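Side-chain contacts in cellulose hydrolase (Bacillus licheniformis, PDB 4YZT), which hydrolyses internal beta-1,4-glucosidic bonds of cellulose as a family 5 endoglucanase, caught here with cellotetraose bound: residues V75-H80 with Y87-D92; V111-H116 with K142-R147; N180-T185 with R192-G197. All coordinates share one frame; numbering follows the deposited sequence.

Overall arrangement
All three contacts lie in the eight-stranded parallel beta/alpha barrel. Contact 1 comes first and closes the loop from strand 70-73 to helix 91-105. Contact 2 follows, setting strand 110-114 against helix 130-147 and closing the 25 residues, mostly helical, between 111-116 and 142-147. Contact 3 closes the turn between helix 168-184 and strand 194-196. They run in series, none enclosing or crossing another. In space, contacts 1 and 2 have centres about 11 Å apart and touch, with W77 packed on I144, while contacts 2 and 3 have centres about 10 Å apart and touch through K142 with I181 and V112 with I195. Contacts 1 and 3 remain about 11 Å apart at their nearest atoms.

Contact 1 of 3, residues V75-H80 with Y87-D92; sequences VTWDSH and YPIDTD
The hydrogen bond across this contact runs between backbones: D90 N donates to H80 O over 2.8 Å, with an N-H...O angle of 178°. The amide nitrogen approaches nearly end-on to the carbonyl. I89 adds a CA-H...O contact to the same oxygen, its CA lying 3.5 Å from H80 O.

Apolar contact is made by W77 and I89. I89 CG2 sits at the edge of the indole, near its plane, 4.0 Å from W77 CE3. With CG1 beside the backbone N (chi1 -67°), I89 carries CD1 above the ring's rim, on the side opposite V75 CG1 and 4.0 Å from W77 CE3. The ring NE1 is bonded to N114 O.

Around H80, the CB atoms of H80 and D90 come within 4.2 Å. The H80 imidazole stacks with W93, and H80 NE2 bonds to T46 OG1. D90 occupies the N-cap of helix 91-105, its OD1 accepting from W93 N.

The straight H80-D90 bond therefore fixes the loop immediately before a capped helix start, while the W77-I89 contact, together with M94 and V97 of helix 91-105, packs the indole of this beta-to-alpha loop against the beginning of that helix.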
ATOM      1  N   VAL A  75      12.643   9.262  -6.674  1.00 10.25           N
ATOM      2  CA  VAL A  75      13.090   9.832  -7.947  1.00  9.19           C
ATOM      3  C   VAL A  75      13.962   8.830  -8.699  1.00  9.90           C
ATOM      4  O   VAL A  75      14.944   8.302  -8.158  1.00 11.81           O
ATOM      5  CB  VAL A  75      13.880  11.132  -7.751  1.00 10.75           C
ATOM      6  CG1 VAL A  75      14.394  11.643  -9.094  1.00 10.62           C
ATOM      7  CG2 VAL A  75      13.022  12.186  -7.053  1.00 11.75           C
ATOM      8  N   THR A  76      13.583   8.557  -9.939  1.00  9.49           N
ATOM      9  CA  THR A  76      14.391   7.725 -10.807  1.00 11.02           C
ATOM     10  C   THR A  76      15.186   8.650 -11.717  1.00 11.18           C
ATOM     11  O   THR A  76      14.612   9.407 -12.507  1.00 13.00           O
ATOM     12  CB  THR A  76      13.517   6.742 -11.601  1.00 12.33           C
ATOM     13  OG1 THR A  76      12.824   5.891 -10.674  1.00 12.08           O
ATOM     14  CG2 THR A  76      14.366   5.887 -12.551  1.00 12.87           C
ATOM     15  N   TRP A  77      16.510   8.614 -11.583  1.00 12.17           N
ATOM     16  CA  TRP A  77      17.375   9.577 -12.268  1.00 11.27           C
ATOM     17  C   TRP A  77      17.799   9.117 -13.662  1.00 12.52           C
ATOM     18  O   TRP A  77      18.127   9.945 -14.519  1.00 12.95           O
ATOM     19  CB  TRP A  77      18.620   9.872 -11.398  1.00 11.42           C
ATOM     20  CG  TRP A  77      18.238  10.475 -10.045  1.00 11.05           C
ATOM     21  CD1 TRP A  77      17.869   9.791  -8.916  1.00 11.54           C
ATOM     22  CD2 TRP A  77      18.163  11.866  -9.710  1.00 11.30           C
ATOM     23  NE1 TRP A  77      17.566  10.674  -7.906  1.00 10.38           N
ATOM     24  CE2 TRP A  77      17.737  11.953  -8.365  1.00 10.87           C
ATOM     25  CE3 TRP A  77      18.399  13.047 -10.416  1.00 11.92           C
ATOM     26  CZ2 TRP A  77      17.565  13.175  -7.711  1.00 11.85           C
ATOM     27  CZ3 TRP A  77      18.229  14.257  -9.767  1.00 12.09           C
ATOM     28  CH2 TRP A  77      17.821  14.312  -8.428  1.00 11.66           C
ATOM     29  N   ASP A  78      17.766   7.800 -13.868  1.00 12.17           N
ATOM     30  CA  ASP A  78      18.260   7.101 -15.074  1.00 14.08           C
ATOM     31  C   ASP A  78      18.281   7.871 -16.407  1.00 15.54           C
ATOM     32  O   ASP A  78      19.354   8.196 -16.932  1.00 15.32           O
ATOM     33  CB  ASP A  78      17.428   5.823 -15.256  1.00 14.74           C
ATOM     34  CG  ASP A  78      17.915   4.952 -16.406  1.00 19.36           C
ATOM     35  OD1 ASP A  78      19.131   4.661 -16.470  1.00 17.86           O
ATOM     36  OD2 ASP A  78      17.071   4.548 -17.239  1.00 21.82           O
ATOM     37  N   SER A  79      17.114   8.175 -16.965  1.00 13.27           N
ATOM     38  CA  SER A  79      17.074   8.743 -18.314  0.65 15.44           C
ATOM     39  C   SER A  79      17.597  10.176 -18.340  1.00 16.84           C
ATOM     40  O   SER A  79      17.840  10.735 -19.414  1.00 17.34           O
ATOM     41  CB  SER A  79      15.652   8.698 -18.890  0.65 16.12           C
ATOM     42  OG  SER A  79      14.850   9.764 -18.404  0.65 16.59           O
ATOM     43  N   HIS A  80      17.786  10.760 -17.161  1.00 16.98           N
ATOM     44  CA  HIS A  80      18.225  12.149 -17.056  1.00 15.90           C
ATOM     45  C   HIS A  80      19.717  12.276 -16.743  1.00 18.37           C
ATOM     46  O   HIS A  80      20.224  13.384 -16.556  1.00 21.26           O
ATOM     47  CB  HIS A  80      17.392  12.869 -15.982  1.00 15.69           C
ATOM     48  CG  HIS A  80      15.931  12.536 -16.029  1.00 16.21           C
ATOM     49  ND1 HIS A  80      15.353  11.579 -15.219  1.00 19.74           N
ATOM     50  CD2 HIS A  80      14.933  13.023 -16.804  1.00 15.12           C
ATOM     51  CE1 HIS A  80      14.061  11.496 -15.490  1.00 17.21           C
ATOM     52  NE2 HIS A  80      13.782  12.364 -16.446  1.00 19.09           N
ATOM     53  N   TYR A  87      28.930  12.142 -16.098  1.00 22.56           N
ATOM     54  CA  TYR A  87      27.519  11.790 -15.892  1.00 19.79           C
ATOM     55  C   TYR A  87      26.651  12.985 -15.451  1.00 19.08           C
ATOM     56  O   TYR A  87      25.916  12.897 -14.455  1.00 17.25           O
ATOM     57  CB  TYR A  87      27.407  10.658 -14.860  1.00 18.12           C
ATOM     58  CG  TYR A  87      28.176   9.391 -15.232  1.00 19.25           C
ATOM     59  CD1 TYR A  87      27.718   8.525 -16.228  1.00 16.79           C
ATOM     60  CD2 TYR A  87      29.356   9.065 -14.578  1.00 20.46           C
ATOM     61  CE1 TYR A  87      28.432   7.357 -16.559  1.00 17.71           C
ATOM     62  CE2 TYR A  87      30.063   7.913 -14.893  1.00 20.87           C
ATOM     63  CZ  TYR A  87      29.597   7.065 -15.877  1.00 20.01           C
ATOM     64  OH  TYR A  87      30.324   5.937 -16.166  1.00 23.56           O
ATOM     65  N   PRO A  88      26.732  14.108 -16.192  1.00 18.39           N
ATOM     66  CA  PRO A  88      25.988  15.292 -15.751  1.00 17.49           C
ATOM     67  C   PRO A  88      24.483  15.040 -15.754  1.00 19.91           C
ATOM     68  O   PRO A  88      23.947  14.504 -16.722  1.00 19.46           O
ATOM     69  CB  PRO A  88      26.384  16.357 -16.780  1.00 19.70           C
ATOM     70  CG  PRO A  88      26.693  15.583 -18.015  1.00 20.51           C
ATOM     71  CD  PRO A  88      27.316  14.293 -17.536  1.00 20.62           C
ATOM     72  N   ILE A  89      23.814  15.397 -14.662  1.00 17.67           N
ATOM     73  CA  ILE A  89      22.369  15.271 -14.608  1.00 17.39           C
ATOM     74  C   ILE A  89      21.756  16.446 -15.372  1.00 17.50           C
ATOM     75  O   ILE A  89      22.183  17.594 -15.211  1.00 16.76           O
ATOM     76  CB  ILE A  89      21.856  15.220 -13.154  1.00 17.52           C
ATOM     77  CG1 ILE A  89      22.323  13.929 -12.485  1.00 16.08           C
ATOM     78  CG2 ILE A  89      20.341  15.315 -13.112  1.00 14.78           C
ATOM     79  CD1 ILE A  89      22.301  13.953 -10.962  1.00 13.70           C
ATOM     80  N   ASP A  90      20.790  16.126 -16.235  1.00 17.36           N
ATOM     81  CA  ASP A  90      20.048  17.114 -17.007  1.00 21.09           C
ATOM     82  C   ASP A  90      19.556  18.279 -16.140  1.00 16.41           C
ATOM     83  O   ASP A  90      18.915  18.062 -15.120  1.00 15.68           O
ATOM     84  CB  ASP A  90      18.869  16.428 -17.683  1.00 23.36           C
ATOM     85  CG  ASP A  90      18.020  17.383 -18.479  1.00 29.86           C
ATOM     86  OD1 ASP A  90      17.087  17.967 -17.889  1.00 31.85           O
ATOM     87  OD2 ASP A  90      18.275  17.544 -19.699  1.00 31.58           O
ATOM     88  N   THR A  91      19.853  19.505 -16.562  1.00 17.28           N
ATOM     89  CA  THR A  91      19.563  20.693 -15.769  1.00 21.13           C
ATOM     90  C   THR A  91      18.068  20.887 -15.526  1.00 19.60           C
ATOM     91  O   THR A  91      17.650  21.253 -14.416  1.00 18.33           O
ATOM     92  CB  THR A  91      20.128  21.960 -16.443  1.00 25.91           C
ATOM     93  OG1 THR A  91      21.546  21.825 -16.593  1.00 28.99           O
ATOM     94  CG2 THR A  91      19.842  23.189 -15.599  0.79 26.31           C
ATOM     95  N   ASP A  92      17.255  20.650 -16.552  1.00 20.26           N
ATOM     96  CA  ASP A  92      15.815  20.820 -16.391  1.00 21.38           C
ATOM     97  C   ASP A  92      15.247  19.798 -15.412  1.00 19.25           C
ATOM     98  O   ASP A  92      14.318  20.104 -14.667  1.00 15.50           O
ATOM     99  CB  ASP A  92      15.102  20.710 -17.735  1.00 25.35           C
ATOM    100  CG  ASP A  92      15.368  21.902 -18.635  1.00 31.92           C
ATOM    101  OD1 ASP A  92      15.445  23.048 -18.125  1.00 30.15           O
ATOM    102  OD2 ASP A  92      15.502  21.690 -19.861  1.00 36.83           O
TER

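Contact 2 of 3, residues V111-H116 with K142-R147; sequences VVLNIH and KQIAER. With BGC (beta-D-glucopyranose), chain B.
The extended backbone from L113 to I115 runs beside the helix with no hydrogen bond between the two segments, L113 CA and I115 CA each standing 9.6 Å from I144 CA; the helical backbone keeps its own i to i+4 pairing, with E146 N 3.0 Å from K142 O. L113 of the strand points at I144, and I115, just beyond, brings the far part of its side chain to it. I144 carries the helix side of the contact, and its two branches divide the work. CG2 meets L113 CD2 at 4.1 Å, whereas CD1 lies 4.0 Å from I115 CG1 and also touches I115 CD1. The division follows from the torsions of I144: CG1 stands beside the backbone N (chi1 -57°) and the chain extends onward to CD1, while CG2 lies anti to that N. L113 and I115 both approach I144 obliquely, their methyl and methylene groups meeting its branches. V97 of helix 91-105 also touches L113, so the apolar cluster spans more than one helix of the barrel's outer layer.

N114 points away from the helix, and its ND2 donates to H116 ND1 over 3.1 Å, with an N-H...N angle of 160°; the amide nitrogen lies in the imidazole plane. On the other nitrogen, H116 NE2 is hydrogen-bonded to O3 of a beta-D-glucopyranose at 3.1 Å, the sugar oxygen meeting the ring edge in plane. That sugar is also bonded by N161 ND2 and E271 OE2, other residues of the glycan pocket.

The chemistry thus splits between the two sides of the chain: purely apolar contacts seat it against helix 130-147, while N114, as a second-shell residue, holds the H116 ring at ND1 and helps fix the orientation in which NE2 meets the glucose.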
ATOM      1  N   VAL A 111      10.992  15.603   4.617  1.00 10.08           N
ATOM      2  CA  VAL A 111      10.964  15.135   3.239  1.00  9.76           C
ATOM      3  C   VAL A 111      12.107  14.152   2.982  1.00 14.40           C
ATOM      4  O   VAL A 111      13.244  14.443   3.340  1.00 14.55           O
ATOM      5  CB  VAL A 111      11.067  16.322   2.244  1.00 13.35           C
ATOM      6  CG1 VAL A 111      11.036  15.820   0.797  1.00  9.92           C
ATOM      7  CG2 VAL A 111       9.950  17.355   2.493  1.00 10.52           C
ATOM      8  N   VAL A 112      11.793  12.992   2.384  1.00 10.18           N
ATOM      9  CA  VAL A 112      12.805  12.010   2.007  1.00 12.65           C
ATOM     10  C   VAL A 112      13.034  12.047   0.495  1.00 10.99           C
ATOM     11  O   VAL A 112      12.116  11.781  -0.286  1.00 14.03           O
ATOM     12  CB  VAL A 112      12.401  10.593   2.434  1.00 10.18           C
ATOM     13  CG1 VAL A 112      13.413   9.536   1.926  1.00 11.07           C
ATOM     14  CG2 VAL A 112      12.263  10.537   3.953  1.00 11.36           C
ATOM     15  N   LEU A 113      14.257  12.380   0.090  1.00  9.37           N
ATOM     16  CA  LEU A 113      14.605  12.392  -1.329  1.00 11.03           C
ATOM     17  C   LEU A 113      15.539  11.221  -1.607  1.00 13.89           C
ATOM     18  O   LEU A 113      16.499  11.021  -0.852  1.00 11.06           O
ATOM     19  CB  LEU A 113      15.257  13.721  -1.718  1.00  9.87           C
ATOM     20  CG  LEU A 113      15.788  13.898  -3.152  1.00 13.12           C
ATOM     21  CD1 LEU A 113      14.660  13.946  -4.177  1.00 15.14           C
ATOM     22  CD2 LEU A 113      16.666  15.146  -3.253  1.00 15.86           C
ATOM     23  N   ASN A 114      15.276  10.439  -2.660  1.00  8.99           N
ATOM     24  CA  ASN A 114      16.124   9.257  -2.886  1.00  8.94           C
ATOM     25  C   ASN A 114      16.602   9.077  -4.316  1.00  9.16           C
ATOM     26  O   ASN A 114      16.412   9.952  -5.165  1.00 10.46           O
ATOM     27  CB  ASN A 114      15.403   7.976  -2.404  1.00  9.17           C
ATOM     28  CG  ASN A 114      14.345   7.434  -3.391  1.00 10.50           C
ATOM     29  OD1 ASN A 114      14.199   7.884  -4.534  1.00 11.64           O
ATOM     30  ND2 ASN A 114      13.624   6.414  -2.938  1.00 11.74           N
ATOM     31  N   ILE A 115      17.262   7.943  -4.543  1.00  9.15           N
ATOM     32  CA  ILE A 115      17.481   7.373  -5.863  1.00 10.17           C
ATOM     33  C   ILE A 115      16.630   6.096  -5.907  1.00 12.06           C
ATOM     34  O   ILE A 115      16.783   5.225  -5.050  1.00 11.84           O
ATOM     35  CB  ILE A 115      18.969   7.049  -6.118  1.00 12.00           C
ATOM     36  CG1 ILE A 115      19.810   8.339  -6.142  1.00 10.25           C
ATOM     37  CG2 ILE A 115      19.142   6.226  -7.402  1.00  9.92           C
ATOM     38  CD1 ILE A 115      21.274   8.126  -6.540  1.00 11.04           C
ATOM     39  N   HIS A 116      15.725   5.983  -6.879  1.00 10.17           N
ATOM     40  CA  HIS A 116      14.728   4.926  -6.818  1.00 10.66           C
ATOM     41  C   HIS A 116      14.965   3.787  -7.828  1.00 12.57           C
ATOM     42  O   HIS A 116      15.776   2.883  -7.566  1.00  9.19           O
ATOM     43  CB  HIS A 116      13.317   5.533  -6.980  1.00  8.61           C
ATOM     44  CG  HIS A 116      12.237   4.722  -6.323  1.00  8.37           C
ATOM     45  ND1 HIS A 116      12.061   4.687  -4.953  1.00  9.70           N
ATOM     46  CD2 HIS A 116      11.315   3.875  -6.841  1.00 10.37           C
ATOM     47  CE1 HIS A 116      11.054   3.885  -4.663  1.00  7.33           C
ATOM     48  NE2 HIS A 116      10.580   3.381  -5.794  1.00  8.44           N
ATOM     49  N   LYS A 142      27.140  12.944  -5.710  1.00 14.47           N
ATOM     50  CA  LYS A 142      27.809  14.219  -5.431  1.00 18.30           C
ATOM     51  C   LYS A 142      26.980  15.353  -6.039  1.00 19.94           C
ATOM     52  O   LYS A 142      26.796  16.387  -5.411  1.00 15.36           O
ATOM     53  CB  LYS A 142      29.255  14.246  -5.956  1.00 17.43           C
ATOM     54  CG  LYS A 142      30.030  15.493  -5.523  1.00 23.58           C
ATOM     55  CD  LYS A 142      31.453  15.501  -6.088  1.00 28.37           C
ATOM     56  CE  LYS A 142      32.337  14.463  -5.417  1.00 31.29           C
ATOM     57  N   GLN A 143      26.424  15.137  -7.233  1.00 15.02           N
ATOM     58  CA  GLN A 143      25.597  16.176  -7.857  1.00 15.36           C
ATOM     59  C   GLN A 143      24.317  16.475  -7.071  1.00 14.58           C
ATOM     60  O   GLN A 143      23.934  17.651  -6.891  1.00 14.75           O
ATOM     61  CB  GLN A 143      25.235  15.784  -9.297  1.00 16.89           C
ATOM     62  CG  GLN A 143      26.403  15.881 -10.267  1.00 17.43           C
ATOM     63  CD  GLN A 143      26.021  15.457 -11.675  1.00 18.81           C
ATOM     64  OE1 GLN A 143      25.346  16.190 -12.395  1.00 16.57           O
ATOM     65  NE2 GLN A 143      26.452  14.258 -12.071  1.00 19.16           N
ATOM     66  N   ILE A 144      23.643  15.421  -6.610  1.00 13.72           N
ATOM     67  CA  ILE A 144      22.434  15.595  -5.815  1.00 13.15           C
ATOM     68  C   ILE A 144      22.777  16.289  -4.490  1.00 14.99           C
ATOM     69  O   ILE A 144      22.112  17.244  -4.091  1.00 13.82           O
ATOM     70  CB  ILE A 144      21.732  14.253  -5.554  1.00 12.37           C
ATOM     71  CG1 ILE A 144      21.416  13.562  -6.881  1.00 12.25           C
ATOM     72  CG2 ILE A 144      20.436  14.449  -4.758  1.00 13.06           C
ATOM     73  CD1 ILE A 144      20.798  12.170  -6.715  1.00 15.07           C
ATOM     74  N   ALA A 145      23.823  15.820  -3.817  1.00 15.04           N
ATOM     75  CA  ALA A 145      24.212  16.400  -2.529  1.00 16.89           C
ATOM     76  C   ALA A 145      24.516  17.891  -2.631  1.00 17.83           C
ATOM     77  O   ALA A 145      24.143  18.682  -1.750  1.00 15.70           O
ATOM     78  CB  ALA A 145      25.420  15.661  -1.963  1.00 16.60           C
ATOM     79  N   GLU A 146      25.209  18.273  -3.702  1.00 18.37           N
ATOM     80  CA  GLU A 146      25.607  19.663  -3.885  1.00 19.65           C
ATOM     81  C   GLU A 146      24.394  20.567  -4.128  1.00 18.17           C
ATOM     82  O   GLU A 146      24.306  21.651  -3.547  1.00 18.41           O
ATOM     83  CB  GLU A 146      26.594  19.801  -5.049  1.00 21.69           C
ATOM     84  CG  GLU A 146      27.987  19.252  -4.795  1.00 26.51           C
ATOM     85  CD  GLU A 146      28.865  20.155  -3.951  1.00 35.30           C
ATOM     86  OE1 GLU A 146      28.448  21.286  -3.618  1.00 36.19           O
ATOM     87  OE2 GLU A 146      30.002  19.734  -3.632  1.00 40.99           O
ATOM     88  N   ARG A 147      23.473  20.130  -4.985  1.00 15.35           N
ATOM     89  CA  ARG A 147      22.279  20.921  -5.282  1.00 15.32           C
ATOM     90  C   ARG A 147      21.445  21.176  -4.024  1.00 14.98           C
ATOM     91  O   ARG A 147      20.950  22.275  -3.815  1.00 15.36           O
ATOM     92  CB  ARG A 147      21.414  20.227  -6.346  1.00 15.14           C
ATOM     93  CG  ARG A 147      20.098  20.957  -6.672  1.00 15.53           C
ATOM     94  CD  ARG A 147      20.324  22.410  -7.134  1.00 17.83           C
ATOM     95  NE  ARG A 147      20.664  22.489  -8.553  1.00 20.69           N
ATOM     96  CZ  ARG A 147      19.795  22.783  -9.514  1.00 20.21           C
ATOM     97  NH1 ARG A 147      18.532  23.054  -9.214  1.00 19.86           N
ATOM     98  NH2 ARG A 147      20.188  22.815 -10.772  1.00 19.81           N
TER
HETATM   99  C2  BGC B   1       9.181  -0.428  -4.598  1.00 17.20           C
HETATM  100  C3  BGC B   1       8.011   0.294  -5.167  1.00 17.61           C
HETATM  101  C4  BGC B   1       6.972  -0.631  -5.625  1.00 18.42           C
HETATM  102  C5  BGC B   1       6.548  -1.515  -4.452  1.00 19.75           C
HETATM  103  C6  BGC B   1       5.413  -2.467  -4.718  1.00 19.51           C
HETATM  104  C1  BGC B   1       8.596  -1.291  -3.513  1.00 23.66           C
HETATM  105  O1  BGC B   1       9.491  -1.792  -2.566  1.00 30.28           O
HETATM  106  O2  BGC B   1      10.132   0.485  -3.964  1.00 12.50           O
HETATM  107  O3  BGC B   1       8.405   1.251  -6.249  1.00 12.77           O
HETATM  108  O4  BGC B   1       5.845   0.156  -6.153  1.00 16.18           O
HETATM  109  O5  BGC B   1       7.718  -2.299  -4.059  1.00 23.14           O
HETATM  110  O6  BGC B   1       5.877  -3.424  -5.657  1.00 20.41           O

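Contact 3 of 3, residues N180-T185 with R192-G197; sequences NIIRST and RLVIVG
R183 starts with CG beside its backbone N (chi1 -65°) and bends at chi2 (-59°), which carries its guanidinium to the carbonyl of R192. Both terminal nitrogens grip that one oxygen: NH1 lies 2.8 Å from R192 O and NH2 3.1 Å from it. The oxygen sits in the guanidinium plane, at its edge. NH1 donates to a lone pair of R192 O, in the carbonyl plane, whereas NH2 arrives nearly end-on to the carbonyl, with a more bent N-H...O angle of 135°. V194 CG2 approaches the group obliquely, 3.7 Å from R183 NH1.

Helix 168-184 and strand 194-196 are successive elements of a beta-alpha-beta unit of the TIM barrel, and the contact joins the last turn of the helix to R192, on the approach to the strand, and to V194 within it. I182 and V194 supply its apolar part, meeting tip to tip with I182 CG2 4.2 Å from V194 CG2. F157 and I159 also pack on I182.

A leucine in place of R183 would probably leave R192 O without its two side-chain donors and D215 without its salt-bridge mate, which R183 NE now provides.

Within 180-185, T185 OG1 donates to I182 O at 2.6 Å, in the carbonyl plane, and T185 N adds a second bond to the same oxygen. S184 N and S184 OG both bond N180 O, one from above its carbonyl plane and the other from below, the hydroxyl at 3.0 Å.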
ATOM      1  N   ASN A 180      30.142   9.087   2.538  1.00 16.87           N
ATOM      2  CA  ASN A 180      31.369   9.892   2.591  1.00 18.81           C
ATOM      3  C   ASN A 180      31.333  11.031   1.580  1.00 19.60           C
ATOM      4  O   ASN A 180      31.736  12.161   1.870  1.00 21.31           O
ATOM      5  CB  ASN A 180      32.616   9.028   2.355  1.00 22.10           C
ATOM      6  CG  ASN A 180      32.980   8.182   3.572  1.00 25.32           C
ATOM      7  OD1 ASN A 180      32.483   8.419   4.672  1.00 27.44           O
ATOM      8  ND2 ASN A 180      33.850   7.194   3.375  1.00 25.04           N
ATOM      9  N   ILE A 181      30.831  10.735   0.391  1.00 16.90           N
ATOM     10  CA  ILE A 181      30.646  11.773  -0.615  1.00 17.62           C
ATOM     11  C   ILE A 181      29.699  12.873  -0.118  1.00 15.57           C
ATOM     12  O   ILE A 181      29.996  14.061  -0.240  1.00 17.39           O
ATOM     13  CB  ILE A 181      30.122  11.161  -1.923  1.00 19.37           C
ATOM     14  CG1 ILE A 181      31.289  10.534  -2.692  1.00 21.83           C
ATOM     15  CG2 ILE A 181      29.394  12.207  -2.770  1.00 18.94           C
ATOM     16  CD1 ILE A 181      30.854   9.549  -3.713  1.00 21.57           C
ATOM     17  N   ILE A 182      28.574  12.474   0.463  1.00 15.63           N
ATOM     18  CA  ILE A 182      27.618  13.442   1.005  1.00 16.18           C
ATOM     19  C   ILE A 182      28.259  14.288   2.119  1.00 16.27           C
ATOM     20  O   ILE A 182      28.199  15.523   2.099  1.00 17.90           O
ATOM     21  CB  ILE A 182      26.356  12.725   1.527  1.00 14.04           C
ATOM     22  CG1 ILE A 182      25.552  12.199   0.336  1.00 13.10           C
ATOM     23  CG2 ILE A 182      25.509  13.678   2.359  1.00 15.06           C
ATOM     24  CD1 ILE A 182      24.435  11.197   0.666  1.00 12.94           C
ATOM     25  N   ARG A 183      28.887  13.623   3.083  1.00 18.01           N
ATOM     26  CA  ARG A 183      29.546  14.334   4.175  1.00 20.08           C
ATOM     27  C   ARG A 183      30.617  15.290   3.660  1.00 21.18           C
ATOM     28  O   ARG A 183      30.749  16.411   4.146  1.00 21.55           O
ATOM     29  CB  ARG A 183      30.159  13.346   5.166  1.00 19.65           C
ATOM     30  CG  ARG A 183      29.121  12.497   5.895  1.00 21.18           C
ATOM     31  CD  ARG A 183      28.132  13.364   6.672  1.00 21.69           C
ATOM     32  NE  ARG A 183      27.192  12.530   7.419  1.00 20.42           N
ATOM     33  CZ  ARG A 183      25.873  12.707   7.449  1.00 19.33           C
ATOM     34  NH1 ARG A 183      25.307  13.718   6.783  1.00 15.80           N
ATOM     35  NH2 ARG A 183      25.122  11.869   8.153  1.00 16.33           N
ATOM     36  N   SER A 184      31.366  14.854   2.655  1.00 22.30           N
ATOM     37  CA  SER A 184      32.467  15.663   2.139  1.00 25.30           C
ATOM     38  C   SER A 184      32.027  16.982   1.495  1.00 23.53           C
ATOM     39  O   SER A 184      32.813  17.917   1.429  1.00 24.89           O
ATOM     40  CB  SER A 184      33.292  14.856   1.138  1.00 28.36           C
ATOM     41  OG  SER A 184      34.140  13.951   1.825  1.00 30.22           O
ATOM     42  N   THR A 185      30.787  17.074   1.033  1.00 21.83           N
ATOM     43  CA  THR A 185      30.331  18.338   0.466  1.00 22.19           C
ATOM     44  C   THR A 185      30.209  19.416   1.548  1.00 23.06           C
ATOM     45  O   THR A 185      30.171  20.607   1.242  1.00 23.58           O
ATOM     46  CB  THR A 185      28.985  18.194  -0.279  1.00 19.81           C
ATOM     47  OG1 THR A 185      27.977  17.702   0.615  1.00 19.49           O
ATOM     48  CG2 THR A 185      29.138  17.243  -1.459  1.00 17.19           C
ATOM     49  N   ARG A 192      23.294  16.378   7.884  1.00 14.30           N
ATOM     50  CA  ARG A 192      22.005  15.954   7.344  1.00 14.79           C
ATOM     51  C   ARG A 192      21.747  14.477   7.641  1.00 14.70           C
ATOM     52  O   ARG A 192      22.672  13.660   7.610  1.00 16.61           O
ATOM     53  CB  ARG A 192      21.934  16.216   5.838  1.00 13.26           C
ATOM     54  CG  ARG A 192      20.543  15.984   5.254  1.00 14.68           C
ATOM     55  CD  ARG A 192      20.456  16.407   3.795  1.00 12.49           C
ATOM     56  NE  ARG A 192      20.952  17.757   3.610  1.00 13.18           N
ATOM     57  CZ  ARG A 192      20.273  18.861   3.916  1.00 15.77           C
ATOM     58  NH1 ARG A 192      19.058  18.781   4.438  1.00 13.07           N
ATOM     59  NH2 ARG A 192      20.822  20.045   3.712  1.00 16.16           N
ATOM     60  N   LEU A 193      20.510  14.146   7.987  1.00 16.19           N
ATOM     61  CA  LEU A 193      20.152  12.743   8.192  1.00 13.45           C
ATOM     62  C   LEU A 193      20.235  11.985   6.864  1.00 13.31           C
ATOM     63  O   LEU A 193      19.692  12.422   5.857  1.00 12.47           O
ATOM     64  CB  LEU A 193      18.758  12.618   8.811  1.00 14.44           C
ATOM     65  CG  LEU A 193      18.663  13.146  10.250  1.00 15.89           C
ATOM     66  CD1 LEU A 193      17.232  13.075  10.748  1.00 16.95           C
ATOM     67  CD2 LEU A 193      19.604  12.365  11.179  1.00 18.25           C
ATOM     68  N   VAL A 194      20.951  10.863   6.868  1.00 11.49           N
ATOM     69  CA  VAL A 194      21.114  10.044   5.680  1.00 11.45           C
ATOM     70  C   VAL A 194      20.569   8.644   5.959  1.00 12.97           C
ATOM     71  O   VAL A 194      20.923   8.017   6.967  1.00 13.76           O
ATOM     72  CB  VAL A 194      22.606   9.969   5.242  1.00 12.58           C
ATOM     73  CG1 VAL A 194      22.774   9.025   4.055  1.00 11.91           C
ATOM     74  CG2 VAL A 194      23.118  11.361   4.900  1.00 13.08           C
ATOM     75  N   ILE A 195      19.706   8.161   5.069  1.00 10.84           N
ATOM     76  CA  ILE A 195      18.990   6.908   5.291  1.00 11.33           C
ATOM     77  C   ILE A 195      19.627   5.748   4.535  1.00 11.83           C
ATOM     78  O   ILE A 195      19.747   5.797   3.314  1.00 10.88           O
ATOM     79  CB  ILE A 195      17.516   7.042   4.854  1.00  9.23           C
ATOM     80  CG1 ILE A 195      16.851   8.233   5.568  1.00 11.26           C
ATOM     81  CG2 ILE A 195      16.742   5.751   5.152  1.00  9.97           C
ATOM     82  CD1 ILE A 195      15.606   8.756   4.834  1.00 11.39           C
ATOM     83  N   VAL A 196      19.999   4.702   5.268  1.00 11.05           N
ATOM     84  CA  VAL A 196      20.654   3.529   4.692  1.00 12.98           C
ATOM     85  C   VAL A 196      19.951   2.245   5.107  1.00 13.81           C
ATOM     86  O   VAL A 196      19.285   2.190   6.148  1.00 11.66           O
ATOM     87  CB  VAL A 196      22.150   3.434   5.115  1.00 14.25           C
ATOM     88  CG1 VAL A 196      22.973   4.494   4.406  1.00 13.70           C
ATOM     89  CG2 VAL A 196      22.295   3.563   6.639  1.00 16.14           C
ATOM     90  N   GLY A 197      20.105   1.198   4.300  1.00 12.57           N
ATOM     91  CA  GLY A 197      19.569  -0.095   4.681  1.00 13.33           C
ATOM     92  C   GLY A 197      20.395  -1.215   4.098  1.00 14.88           C
ATOM     93  O   GLY A 197      21.482  -0.970   3.584  1.00 14.24           O
TER